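Local coordinates for general Secretion Pathway Protein (Vibrio vulnificus, PDB 4G54) that forms a periplasmic part of a type II secretion system as an EpsA-EpsB fusion and probably binds peptidoglycan, at residues E21-R26 with G107-T112; Q32-L37 with P78-L83; A90-L95 with V102-G107. All coordinates share one frame; numbering follows the deposited sequence.

Contact 1 (E21-R26 with G107-T112); sequences ESAVAR and GEQRLT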
ATOM      1  N   GLU A  21     -14.680  22.860  -3.965  1.00 55.55           N
ATOM      2  CA  GLU A  21     -14.935  21.625  -3.206  1.00 54.19           C
ATOM      3  C   GLU A  21     -14.353  21.569  -1.771  1.00 52.77           C
ATOM      4  O   GLU A  21     -13.382  20.839  -1.485  1.00 51.41           O
ATOM      5  CB  GLU A  21     -14.592  20.365  -4.042  1.00 54.26           C
ATOM      6  CG  GLU A  21     -15.340  20.230  -5.414  1.00 54.80           C
ATOM      7  CD  GLU A  21     -14.559  20.861  -6.548  1.00 57.47           C
ATOM      8  OE1 GLU A  21     -13.351  21.078  -6.337  1.00 57.06           O
ATOM      9  OE2 GLU A  21     -15.125  21.140  -7.636  1.00 56.97           O
ATOM     10  N   SER A  22     -14.979  22.319  -0.859  1.00 51.99           N
ATOM     11  CA  SER A  22     -14.560  22.275   0.555  1.00 49.82           C
ATOM     12  C   SER A  22     -14.740  20.858   1.225  1.00 46.34           C
ATOM     13  O   SER A  22     -14.042  20.543   2.179  1.00 45.26           O
ATOM     14  CB  SER A  22     -15.170  23.437   1.381  1.00 52.63           C
ATOM     15  OG  SER A  22     -16.526  23.201   1.750  1.00 57.27           O
ATOM     16  N   ALA A  23     -15.671  20.034   0.727  1.00 43.38           N
ATOM     17  CA  ALA A  23     -15.861  18.662   1.260  1.00 40.73           C
ATOM     18  C   ALA A  23     -14.583  17.826   1.144  1.00 37.86           C
ATOM     19  O   ALA A  23     -14.379  16.934   1.989  1.00 35.75           O
ATOM     20  CB  ALA A  23     -16.958  17.950   0.536  1.00 41.16           C
ATOM     21  N   VAL A  24     -13.766  18.072   0.109  1.00 37.40           N
ATOM     22  CA  VAL A  24     -12.573  17.223  -0.088  1.00 37.17           C
ATOM     23  C   VAL A  24     -11.565  17.441   0.958  1.00 37.75           C
ATOM     24  O   VAL A  24     -10.697  16.562   1.162  1.00 37.36           O
ATOM     25  CB  VAL A  24     -11.744  17.513  -1.362  1.00 38.16           C
ATOM     26  CG1 VAL A  24     -11.469  16.213  -2.135  1.00 37.33           C
ATOM     27  CG2 VAL A  24     -12.235  18.649  -2.160  1.00 44.16           C
ATOM     28  N   ALA A  25     -11.598  18.633   1.556  1.00 40.13           N
ATOM     29  CA  ALA A  25     -10.591  19.117   2.502  1.00 40.51           C
ATOM     30  C   ALA A  25     -10.980  18.938   3.958  1.00 40.99           C
ATOM     31  O   ALA A  25     -10.559  19.720   4.818  1.00 43.36           O
ATOM     32  CB  ALA A  25     -10.324  20.600   2.245  1.00 42.60           C
ATOM     33  N   ARG A  26     -11.808  17.937   4.253  1.00 37.57           N
ATOM     34  CA  ARG A  26     -12.177  17.658   5.618  1.00 35.90           C
ATOM     35  C   ARG A  26     -11.022  17.334   6.633  1.00 34.54           C
ATOM     36  O   ARG A  26     -11.052  17.807   7.776  1.00 35.73           O
ATOM     37  CB  ARG A  26     -13.162  16.490   5.602  1.00 35.09           C
ATOM     38  CG  ARG A  26     -13.545  16.129   6.965  1.00 40.20           C
ATOM     39  CD  ARG A  26     -14.729  15.186   7.031  1.00 43.08           C
ATOM     40  NE  ARG A  26     -14.872  14.732   8.410  1.00 44.87           N
ATOM     41  CZ  ARG A  26     -14.076  13.828   9.005  1.00 44.88           C
ATOM     42  NH1 ARG A  26     -13.089  13.224   8.340  1.00 35.93           N
ATOM     43  NH2 ARG A  26     -14.296  13.517  10.282  1.00 45.25           N
ATOM     44  N   GLY A 107     -13.070  10.761   4.856  1.00 26.37           N
ATOM     45  CA  GLY A 107     -13.390  10.515   6.273  1.00 26.78           C
ATOM     46  C   GLY A 107     -14.919  10.623   6.557  1.00 27.21           C
ATOM     47  O   GLY A 107     -15.424  10.120   7.551  1.00 30.69           O
ATOM     48  N   GLU A 108     -15.616  11.243   5.609  1.00 26.55           N
ATOM     49  CA  GLU A 108     -17.088  11.368   5.675  1.00 28.27           C
ATOM     50  C   GLU A 108     -17.814  11.029   4.413  1.00 28.29           C
ATOM     51  O   GLU A 108     -18.962  10.584   4.484  1.00 29.37           O
ATOM     52  CB  GLU A 108     -17.458  12.770   6.142  1.00 30.69           C
ATOM     53  CG  GLU A 108     -17.253  12.798   7.697  1.00 39.95           C
ATOM     54  CD  GLU A 108     -18.007  11.699   8.541  1.00 50.66           C
ATOM     55  OE1 GLU A 108     -17.350  11.048   9.432  1.00 49.38           O
ATOM     56  OE2 GLU A 108     -19.240  11.505   8.335  1.00 55.56           O
ATOM     57  N   GLN A 109     -17.220  11.311   3.281  1.00 26.76           N
ATOM     58  CA  GLN A 109     -17.868  11.104   1.999  1.00 26.84           C
ATOM     59  C   GLN A 109     -16.985  10.369   1.005  1.00 26.65           C
ATOM     60  O   GLN A 109     -15.767  10.524   1.019  1.00 25.35           O
ATOM     61  CB  GLN A 109     -18.210  12.474   1.360  1.00 29.45           C
ATOM     62  CG  GLN A 109     -19.176  13.274   2.202  1.00 37.32           C
ATOM     63  CD  GLN A 109     -19.422  14.630   1.549  1.00 41.17           C
ATOM     64  OE1 GLN A 109     -19.912  14.719   0.415  1.00 45.66           O
ATOM     65  NE2 GLN A 109     -19.085  15.681   2.273  1.00 47.12           N
ATOM     66  N   ARG A 110     -17.612   9.588   0.145  1.00 26.00           N
ATOM     67  CA  ARG A 110     -16.965   9.171  -1.093  1.00 26.21           C
ATOM     68  C   ARG A 110     -17.265  10.139  -2.243  1.00 27.16           C
ATOM     69  O   ARG A 110     -18.446  10.328  -2.619  1.00 30.14           O
ATOM     70  CB  ARG A 110     -17.458   7.761  -1.415  1.00 27.15           C
ATOM     71  CG  ARG A 110     -16.851   7.165  -2.652  1.00 28.77           C
ATOM     72  CD  ARG A 110     -17.617   5.796  -2.966  1.00 37.29           C
ATOM     73  NE  ARG A 110     -16.907   4.877  -3.872  0.50 33.94           N
ATOM     74  CZ  ARG A 110     -16.370   3.684  -3.576  0.50 29.62           C
ATOM     75  NH1 ARG A 110     -16.407   3.126  -2.356  0.50 28.76           N
ATOM     76  NH2 ARG A 110     -15.782   3.032  -4.571  0.50 33.65           N
ATOM     77  N   LEU A 111     -16.217  10.760  -2.778  1.00 25.88           N
ATOM     78  CA  LEU A 111     -16.285  11.736  -3.900  1.00 28.07           C
ATOM     79  C   LEU A 111     -15.549  11.270  -5.164  1.00 28.27           C
ATOM     80  O   LEU A 111     -14.548  10.572  -5.097  1.00 27.74           O
ATOM     81  CB  LEU A 111     -15.608  13.079  -3.515  1.00 29.63           C
ATOM     82  CG  LEU A 111     -16.075  13.621  -2.163  1.00 35.28           C
ATOM     83  CD1 LEU A 111     -15.336  14.898  -1.778  1.00 35.97           C
ATOM     84  CD2 LEU A 111     -17.556  13.808  -2.134  1.00 40.81           C
ATOM     85  N   THR A 112     -16.056  11.691  -6.330  1.00 29.13           N
ATOM     86  CA  THR A 112     -15.364  11.438  -7.582  1.00 29.61           C
ATOM     87  C   THR A 112     -14.896  12.779  -8.123  1.00 29.41           C
ATOM     88  O   THR A 112     -15.712  13.706  -8.247  1.00 30.76           O
ATOM     89  CB  THR A 112     -16.290  10.745  -8.595  1.00 32.73           C
ATOM     90  OG1 THR A 112     -16.572   9.439  -8.075  1.00 35.82           O
ATOM     91  CG2 THR A 112     -15.573  10.528  -9.919  1.00 36.64           C
TER
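R26 and A23, in the loop ahead of helix 30-40, lie against E108, Q109 and L111 in a partly buried packing contact at one edge of the antiparallel sheet. At the exposed end R26 reaches across with CG anti to its backbone N (chi1 178°) and a chain that runs extended as far as NE. E108 holds CG anti to its carbonyl carbon (chi1 -78°), and this CG sits over one face of the guanidinium, offset toward the rim and 3.1 Å from R26 NE. G107, with no side chain, lets R26 NH1 lie 3.4 Å from its CA, while the N-H of NH1 is used by the carbonyl oxygen of T106. The carboxylate gives R26 charge alone, probably a weak attraction: E108 OE1 is 4.0 Å from NH2 and well out of the guanidinium plane. G107-Q109 belong to the turn between strands 101-105 and 110-114, and the rest of the segment starts the latter, the outermost strand on this side. On that strand the contact turns apolar. L111 CD1 touches V24 at the backbone, 4.0 Å from CA, and meets V24 CG1 at 4.1 Å, the two side chains crossing at a slant. A23 CB touches both L111 CD1 (4.2 Å) and Q109 NE2 (3.6 Å). V24 also leans on L104 and F113, which carries the short 3-10 turn 22-24 onto neighbouring strands.

Contact 2 (Q32-L37 with P78-L83); sequences QGLEEL and PLLLTL
L80 and L37 both hold CG anti to the backbone N, at chi1 -176° in each, which sends L80 CG out toward helix 30-40 and L37 CG toward the strand. L80 ends on a spot of bare helix backbone: CD1 lies 3.5 Å from G33 CA and 3.6 Å from G33 O, a close approach that is possible because G33 has no side chain. Its other branch, CD2, lies against the G33-L34 peptide, 3.8 Å from L34 N, and comes 4.1 Å from L34 CG, the two leucine side chains crossing at about a right angle. The axis of helix segment 32-37 runs 8.7 Å from that of strand 79-83 and nearly antiparallel to it (156°). This helix laid on one face of an antiparallel sheet is consistent with the alpha-and-beta build of the peptidase C39-like family to which the domain is assigned. One turn on, L37 straddles the start of the strand. Its CD1 meets the ring of P78 at CB, 4.0 Å away, while CD2 rests over the strand backbone, 3.8 Å from L80 N. CD2 also lies 4.1 Å from L80 CB. The contact is buried and wholly apolar at the side-chain level. L80 also packs on V93 of strand 88-97. L34 touches T127 and L129 of strand 125-131.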
ATOM      1  N   GLN A  32      -4.432  12.454  10.713  1.00 22.87           N
ATOM      2  CA  GLN A  32      -5.842  12.178  10.516  1.00 21.71           C
ATOM      3  C   GLN A  32      -6.068  11.366   9.222  1.00 21.42           C
ATOM      4  O   GLN A  32      -6.804  10.333   9.197  1.00 21.91           O
ATOM      5  CB  GLN A  32      -6.612  13.524  10.395  1.00 23.97           C
ATOM      6  CG  GLN A  32      -8.021  13.359  10.490  1.00 33.93           C
ATOM      7  CD  GLN A  32      -8.696  14.680  10.533  1.00 38.85           C
ATOM      8  OE1 GLN A  32      -8.027  15.759  10.527  1.00 36.87           O
ATOM      9  NE2 GLN A  32     -10.032  14.634  10.577  1.00 39.13           N
ATOM     10  N   GLY A  33      -5.419  11.815   8.139  1.00 20.62           N
ATOM     11  CA  GLY A  33      -5.499  11.052   6.871  1.00 19.14           C
ATOM     12  C   GLY A  33      -4.979   9.660   6.962  1.00 18.53           C
ATOM     13  O   GLY A  33      -5.547   8.744   6.363  1.00 18.79           O
ATOM     14  N   LEU A  34      -3.871   9.494   7.659  1.00 18.34           N
ATOM     15  CA  LEU A  34      -3.265   8.126   7.747  1.00 16.47           C
ATOM     16  C   LEU A  34      -4.103   7.228   8.648  1.00 17.75           C
ATOM     17  O   LEU A  34      -4.234   6.020   8.349  1.00 17.90           O
ATOM     18  CB  LEU A  34      -1.852   8.152   8.287  1.00 18.01           C
ATOM     19  CG  LEU A  34      -0.862   8.742   7.325  1.00 19.11           C
ATOM     20  CD1 LEU A  34       0.428   8.870   8.103  1.00 20.55           C
ATOM     21  CD2 LEU A  34      -0.652   7.804   6.065  1.00 21.91           C
ATOM     22  N   GLU A  35      -4.751   7.814   9.669  1.00 17.31           N
ATOM     23  CA  GLU A  35      -5.683   6.996  10.464  1.00 19.11           C
ATOM     24  C   GLU A  35      -6.765   6.429   9.522  1.00 19.44           C
ATOM     25  O   GLU A  35      -7.134   5.237   9.625  1.00 20.07           O
ATOM     26  CB  GLU A  35      -6.285   7.805  11.657  1.00 20.39           C
ATOM     27  CG  GLU A  35      -7.092   6.934  12.538  1.00 25.08           C
ATOM     28  CD  GLU A  35      -7.757   7.723  13.656  1.00 35.76           C
ATOM     29  OE1 GLU A  35      -7.717   8.972  13.618  1.00 41.53           O
ATOM     30  OE2 GLU A  35      -8.333   7.064  14.543  1.00 44.20           O
ATOM     31  N   GLU A  36      -7.298   7.220   8.599  1.00 19.10           N
ATOM     32  CA  GLU A  36      -8.293   6.736   7.667  1.00 19.76           C
ATOM     33  C   GLU A  36      -7.695   5.678   6.704  1.00 18.25           C
ATOM     34  O   GLU A  36      -8.357   4.687   6.364  1.00 18.63           O
ATOM     35  CB  GLU A  36      -8.868   7.950   6.882  1.00 21.59           C
ATOM     36  CG  GLU A  36     -10.236   7.640   6.152  1.00 24.72           C
ATOM     37  CD  GLU A  36     -11.388   7.419   7.108  1.00 26.20           C
ATOM     38  OE1 GLU A  36     -11.256   7.694   8.358  1.00 25.70           O
ATOM     39  OE2 GLU A  36     -12.456   7.027   6.563  1.00 26.60           O
ATOM     40  N   LEU A  37      -6.497   5.978   6.196  1.00 17.04           N
ATOM     41  CA  LEU A  37      -5.895   5.022   5.236  1.00 15.93           C
ATOM     42  C   LEU A  37      -5.651   3.675   5.884  1.00 17.48           C
ATOM     43  O   LEU A  37      -5.907   2.632   5.272  1.00 17.91           O
ATOM     44  CB  LEU A  37      -4.614   5.679   4.675  1.00 17.79           C
ATOM     45  CG  LEU A  37      -3.910   4.878   3.587  1.00 18.44           C
ATOM     46  CD1 LEU A  37      -4.872   4.713   2.463  1.00 18.60           C
ATOM     47  CD2 LEU A  37      -2.656   5.683   3.115  1.00 18.29           C
ATOM     48  N   PRO A  78      -4.221   1.990  -2.455  1.00 16.15           N
ATOM     49  CA  PRO A  78      -4.662   3.330  -2.109  1.00 16.40           C
ATOM     50  C   PRO A  78      -3.502   4.150  -1.509  1.00 16.03           C
ATOM     51  O   PRO A  78      -2.524   3.615  -0.972  1.00 17.81           O
ATOM     52  CB  PRO A  78      -5.789   3.096  -1.072  1.00 16.20           C
ATOM     53  CG  PRO A  78      -6.341   1.744  -1.510  1.00 18.30           C
ATOM     54  CD  PRO A  78      -5.095   0.925  -1.919  1.00 16.41           C
ATOM     55  N   LEU A  79      -3.628   5.478  -1.640  1.00 17.13           N
ATOM     56  CA  LEU A  79      -2.628   6.446  -1.147  1.00 15.73           C
ATOM     57  C   LEU A  79      -3.321   7.559  -0.456  1.00 16.92           C
ATOM     58  O   LEU A  79      -4.579   7.799  -0.665  1.00 18.06           O
ATOM     59  CB  LEU A  79      -1.899   7.108  -2.397  1.00 15.59           C
ATOM     60  CG  LEU A  79      -1.037   6.121  -3.175  1.00 17.82           C
ATOM     61  CD1 LEU A  79      -0.458   6.832  -4.373  1.00 20.22           C
ATOM     62  CD2 LEU A  79       0.145   5.575  -2.387  1.00 19.07           C
ATOM     63  N   LEU A  80      -2.571   8.355   0.353  1.00 14.93           N
ATOM     64  CA  LEU A  80      -3.147   9.608   0.926  1.00 16.07           C
ATOM     65  C   LEU A  80      -2.610  10.791   0.086  1.00 17.35           C
ATOM     66  O   LEU A  80      -1.360  10.871  -0.089  1.00 18.84           O
ATOM     67  CB  LEU A  80      -2.698   9.761   2.382  1.00 16.37           C
ATOM     68  CG  LEU A  80      -3.332  10.990   3.107  1.00 18.09           C
ATOM     69  CD1 LEU A  80      -4.862  10.710   3.398  1.00 19.69           C
ATOM     70  CD2 LEU A  80      -2.563  11.156   4.447  1.00 19.46           C
ATOM     71  N   LEU A  81      -3.529  11.598  -0.473  1.00 18.25           N
ATOM     72  CA  LEU A  81      -3.093  12.715  -1.329  1.00 18.07           C
ATOM     73  C   LEU A  81      -3.016  13.955  -0.432  1.00 19.97           C
ATOM     74  O   LEU A  81      -3.918  14.230   0.358  1.00 20.27           O
ATOM     75  CB  LEU A  81      -4.121  13.003  -2.444  1.00 18.65           C
ATOM     76  CG  LEU A  81      -4.398  11.799  -3.342  1.00 18.94           C
ATOM     77  CD1 LEU A  81      -5.328  12.313  -4.460  1.00 23.40           C
ATOM     78  CD2 LEU A  81      -3.122  11.199  -3.897  1.00 20.45           C
ATOM     79  N   THR A  82      -1.976  14.771  -0.578  1.00 19.36           N
ATOM     80  CA  THR A  82      -1.918  16.080   0.074  1.00 20.87           C
ATOM     81  C   THR A  82      -2.536  17.054  -0.898  1.00 22.65           C
ATOM     82  O   THR A  82      -2.004  17.234  -2.046  1.00 22.64           O
ATOM     83  CB  THR A  82      -0.444  16.470   0.395  1.00 21.81           C
ATOM     84  OG1 THR A  82       0.166  15.476   1.270  1.00 22.38           O
ATOM     85  CG2 THR A  82      -0.397  17.868   1.130  1.00 23.43           C
ATOM     86  N   LEU A  83      -3.564  17.775  -0.439  1.00 22.91           N
ATOM     87  CA  LEU A  83      -4.169  18.845  -1.277  1.00 25.39           C
ATOM     88  C   LEU A  83      -3.674  20.205  -0.747  1.00 28.67           C
ATOM     89  O   LEU A  83      -3.465  20.370   0.466  1.00 29.49           O
ATOM     90  CB  LEU A  83      -5.679  18.736  -1.238  1.00 26.21           C
ATOM     91  CG  LEU A  83      -6.273  17.373  -1.692  1.00 25.53           C
ATOM     92  CD1 LEU A  83      -7.817  17.488  -1.778  1.00 30.95           C
ATOM     93  CD2 LEU A  83      -5.675  16.950  -3.019  1.00 25.24           C
TER

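Contact 3 (A90-L95 with V102-G107); sequences AYVVLL and VVLLTG
V93 O takes the N-H of L105 in its carbonyl plane, at 2.8 Å from L105 N, and also receives a CA-H contact from L104, whose CA is 3.2 Å away. In return V93 N donates to L105 O at 2.9 Å, so V93 and L105 form an antiparallel hydrogen-bonded pair in the beta hairpin of strands 88-97 and 101-105. L94 and L104 make the next, non-hydrogen-bonded pair, and beyond it L95 N reaches V103 O with an N-H...O angle of 168°. The segment axes stand 129° apart, consistent with a strong twist of the hairpin here. One face carries V93, L95, V103 and L105. Here L95 CD2 and V103 CG1 are 4.0 Å apart, the two side chains lying alongside and pointing the same way. Helix 30-40 covers this face through L40, which touches V93, L95 and L105. The other face carries V92, L94, V102 and L104. L94 holds CG anti to its backbone N (chi1 173°), and its CD1 packs 3.5 Å from V102 CB, crossing the valine at about a right angle. F113 lies on V102. Where strand 101-105 ends, T106 OG1 accepts the backbone N-H groups of E108 and Q109, at the start of the turn toward strand 110-114. V92 CG2, anti to its own backbone N, ends 3.3 Å from L105 O and 3.8 Å from L104 CB.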
ATOM      1  N   ALA A  90      -4.735  19.970   3.134  1.00 30.44           N
ATOM      2  CA  ALA A  90      -5.744  18.998   3.516  1.00 29.03           C
ATOM      3  C   ALA A  90      -5.357  17.687   2.903  1.00 24.86           C
ATOM      4  O   ALA A  90      -4.390  17.604   2.087  1.00 25.66           O
ATOM      5  CB  ALA A  90      -7.135  19.385   3.037  1.00 30.32           C
ATOM      6  N   TYR A  91      -5.989  16.619   3.363  1.00 21.86           N
ATOM      7  CA  TYR A  91      -5.477  15.263   3.046  1.00 21.90           C
ATOM      8  C   TYR A  91      -6.712  14.422   2.696  1.00 22.60           C
ATOM      9  O   TYR A  91      -7.693  14.485   3.384  1.00 24.17           O
ATOM     10  CB  TYR A  91      -4.783  14.650   4.301  1.00 21.13           C
ATOM     11  CG  TYR A  91      -3.544  15.428   4.653  1.00 23.13           C
ATOM     12  CD1 TYR A  91      -3.603  16.552   5.510  1.00 23.47           C
ATOM     13  CD2 TYR A  91      -2.309  15.075   4.064  1.00 23.93           C
ATOM     14  CE1 TYR A  91      -2.471  17.292   5.761  1.00 24.74           C
ATOM     15  CE2 TYR A  91      -1.120  15.808   4.335  1.00 25.55           C
ATOM     16  CZ  TYR A  91      -1.216  16.920   5.205  1.00 26.35           C
ATOM     17  OH  TYR A  91      -0.129  17.679   5.517  1.00 34.31           O
ATOM     18  N   VAL A  92      -6.632  13.645   1.613  1.00 21.58           N
ATOM     19  CA  VAL A  92      -7.777  12.826   1.197  1.00 20.21           C
ATOM     20  C   VAL A  92      -7.247  11.462   0.710  1.00 19.59           C
ATOM     21  O   VAL A  92      -6.123  11.367   0.234  1.00 19.14           O
ATOM     22  CB  VAL A  92      -8.600  13.567   0.086  1.00 24.13           C
ATOM     23  CG1 VAL A  92      -7.824  13.675  -1.259  1.00 22.27           C
ATOM     24  CG2 VAL A  92      -9.898  12.925  -0.094  1.00 29.80           C
ATOM     25  N   VAL A  93      -7.996  10.400   0.978  1.00 18.91           N
ATOM     26  CA  VAL A  93      -7.591   9.084   0.516  1.00 18.42           C
ATOM     27  C   VAL A  93      -7.949   8.891  -0.918  1.00 17.29           C
ATOM     28  O   VAL A  93      -9.105   9.099  -1.321  1.00 19.67           O
ATOM     29  CB  VAL A  93      -8.171   7.954   1.409  1.00 19.41           C
ATOM     30  CG1 VAL A  93      -7.951   6.581   0.757  1.00 20.94           C
ATOM     31  CG2 VAL A  93      -7.514   8.038   2.814  1.00 23.72           C
ATOM     32  N   LEU A  94      -6.956   8.469  -1.724  1.00 17.73           N
ATOM     33  CA  LEU A  94      -7.250   8.042  -3.113  1.00 17.71           C
ATOM     34  C   LEU A  94      -7.505   6.560  -3.045  1.00 17.14           C
ATOM     35  O   LEU A  94      -6.626   5.759  -2.691  1.00 18.81           O
ATOM     36  CB  LEU A  94      -6.013   8.328  -4.015  1.00 19.46           C
ATOM     37  CG  LEU A  94      -6.116   7.768  -5.448  1.00 20.52           C
ATOM     38  CD1 LEU A  94      -7.112   8.523  -6.220  1.00 22.66           C
ATOM     39  CD2 LEU A  94      -4.733   7.910  -6.128  1.00 26.73           C
ATOM     40  N   LEU A  95      -8.725   6.151  -3.443  1.00 18.52           N
ATOM     41  CA  LEU A  95      -9.093   4.748  -3.428  1.00 18.87           C
ATOM     42  C   LEU A  95      -8.845   4.146  -4.756  1.00 21.43           C
ATOM     43  O   LEU A  95      -8.356   2.984  -4.794  1.00 23.53           O
ATOM     44  CB  LEU A  95     -10.628   4.593  -3.028  1.00 17.81           C
ATOM     45  CG  LEU A  95     -11.223   3.201  -3.076  1.00 22.19           C
ATOM     46  CD1 LEU A  95     -10.619   2.325  -1.978  1.00 21.03           C
ATOM     47  CD2 LEU A  95     -12.766   3.357  -2.854  1.00 24.91           C
ATOM     48  N   VAL A 102     -10.785  10.185 -10.366  1.00 24.01           N
ATOM     49  CA  VAL A 102     -10.247   9.484  -9.182  1.00 23.21           C
ATOM     50  C   VAL A 102     -11.410   9.416  -8.193  1.00 22.69           C
ATOM     51  O   VAL A 102     -12.351  10.222  -8.222  1.00 25.13           O
ATOM     52  CB  VAL A 102      -9.100  10.223  -8.555  1.00 23.23           C
ATOM     53  CG1 VAL A 102      -7.838  10.156  -9.483  1.00 23.41           C
ATOM     54  CG2 VAL A 102      -9.461  11.738  -8.184  1.00 23.51           C
ATOM     55  N   VAL A 103     -11.379   8.336  -7.419  1.00 20.93           N
ATOM     56  CA  VAL A 103     -12.354   8.162  -6.315  1.00 21.44           C
ATOM     57  C   VAL A 103     -11.652   8.474  -5.025  1.00 20.46           C
ATOM     58  O   VAL A 103     -10.597   7.937  -4.703  1.00 20.11           O
ATOM     59  CB  VAL A 103     -12.961   6.732  -6.278  1.00 21.59           C
ATOM     60  CG1 VAL A 103     -13.884   6.563  -5.050  1.00 24.83           C
ATOM     61  CG2 VAL A 103     -13.680   6.545  -7.605  1.00 22.76           C
ATOM     62  N   LEU A 104     -12.206   9.447  -4.297  1.00 20.43           N
ATOM     63  CA  LEU A 104     -11.592  10.003  -3.071  1.00 19.72           C
ATOM     64  C   LEU A 104     -12.454   9.675  -1.849  1.00 22.89           C
ATOM     65  O   LEU A 104     -13.689   9.705  -1.920  1.00 23.53           O
ATOM     66  CB  LEU A 104     -11.454  11.506  -3.223  1.00 21.30           C
ATOM     67  CG  LEU A 104     -10.641  11.957  -4.449  1.00 20.71           C
ATOM     68  CD1 LEU A 104     -10.582  13.488  -4.383  1.00 23.03           C
ATOM     69  CD2 LEU A 104      -9.258  11.302  -4.410  1.00 20.09           C
ATOM     70  N   LEU A 105     -11.800   9.408  -0.732  1.00 20.83           N
ATOM     71  CA  LEU A 105     -12.465   9.200   0.595  1.00 20.73           C
ATOM     72  C   LEU A 105     -12.005  10.271   1.567  1.00 23.11           C
ATOM     73  O   LEU A 105     -10.821  10.422   1.802  1.00 21.28           O
ATOM     74  CB  LEU A 105     -12.168   7.796   1.124  1.00 20.27           C
ATOM     75  CG  LEU A 105     -12.419   6.644   0.170  1.00 22.12           C
ATOM     76  CD1 LEU A 105     -11.965   5.299   0.822  1.00 23.21           C
ATOM     77  CD2 LEU A 105     -13.916   6.503  -0.115  1.00 26.09           C
ATOM     78  N   THR A 106     -12.959  11.011   2.157  1.00 22.78           N
ATOM     79  CA  THR A 106     -12.643  12.219   2.927  1.00 24.54           C
ATOM     80  C   THR A 106     -12.722  11.969   4.417  1.00 25.69           C
ATOM     81  O   THR A 106     -12.444  12.867   5.213  1.00 28.31           O
ATOM     82  CB  THR A 106     -13.606  13.395   2.601  1.00 26.33           C
ATOM     83  OG1 THR A 106     -14.907  13.036   3.192  1.00 26.08           O
ATOM     84  CG2 THR A 106     -13.781  13.661   1.131  1.00 28.13           C
ATOM     85  N   GLY A 107     -13.070  10.761   4.856  1.00 26.37           N
ATOM     86  CA  GLY A 107     -13.390  10.515   6.273  1.00 26.78           C
ATOM     87  C   GLY A 107     -14.919  10.623   6.557  1.00 27.21           C
ATOM     88  O   GLY A 107     -15.424  10.120   7.551  1.00 30.69           O
TER

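How the contacts relate
All three contacts reach the same antiparallel sheet, but at different depths. Contacts 2 and 3 are buried and lie about 7 Å apart between centres; strands 79-85 and 88-97, one from each, are neighbours joined by backbone bonds such as that of L79 with L94. Contact 3 is held by main-chain hydrogen bonding within the sheet, whereas contact 2 fastens a helix on a face by leucine and proline packing alone. Contact 1, at the edge, is partly exposed and mixes apolar packing with charge. It shares G107 with contact 3, and main-chain bonding between L111 and L104 joins strand 110-114 to strand 101-105. Along the chain, the loop closed by contact 1 encloses the other two.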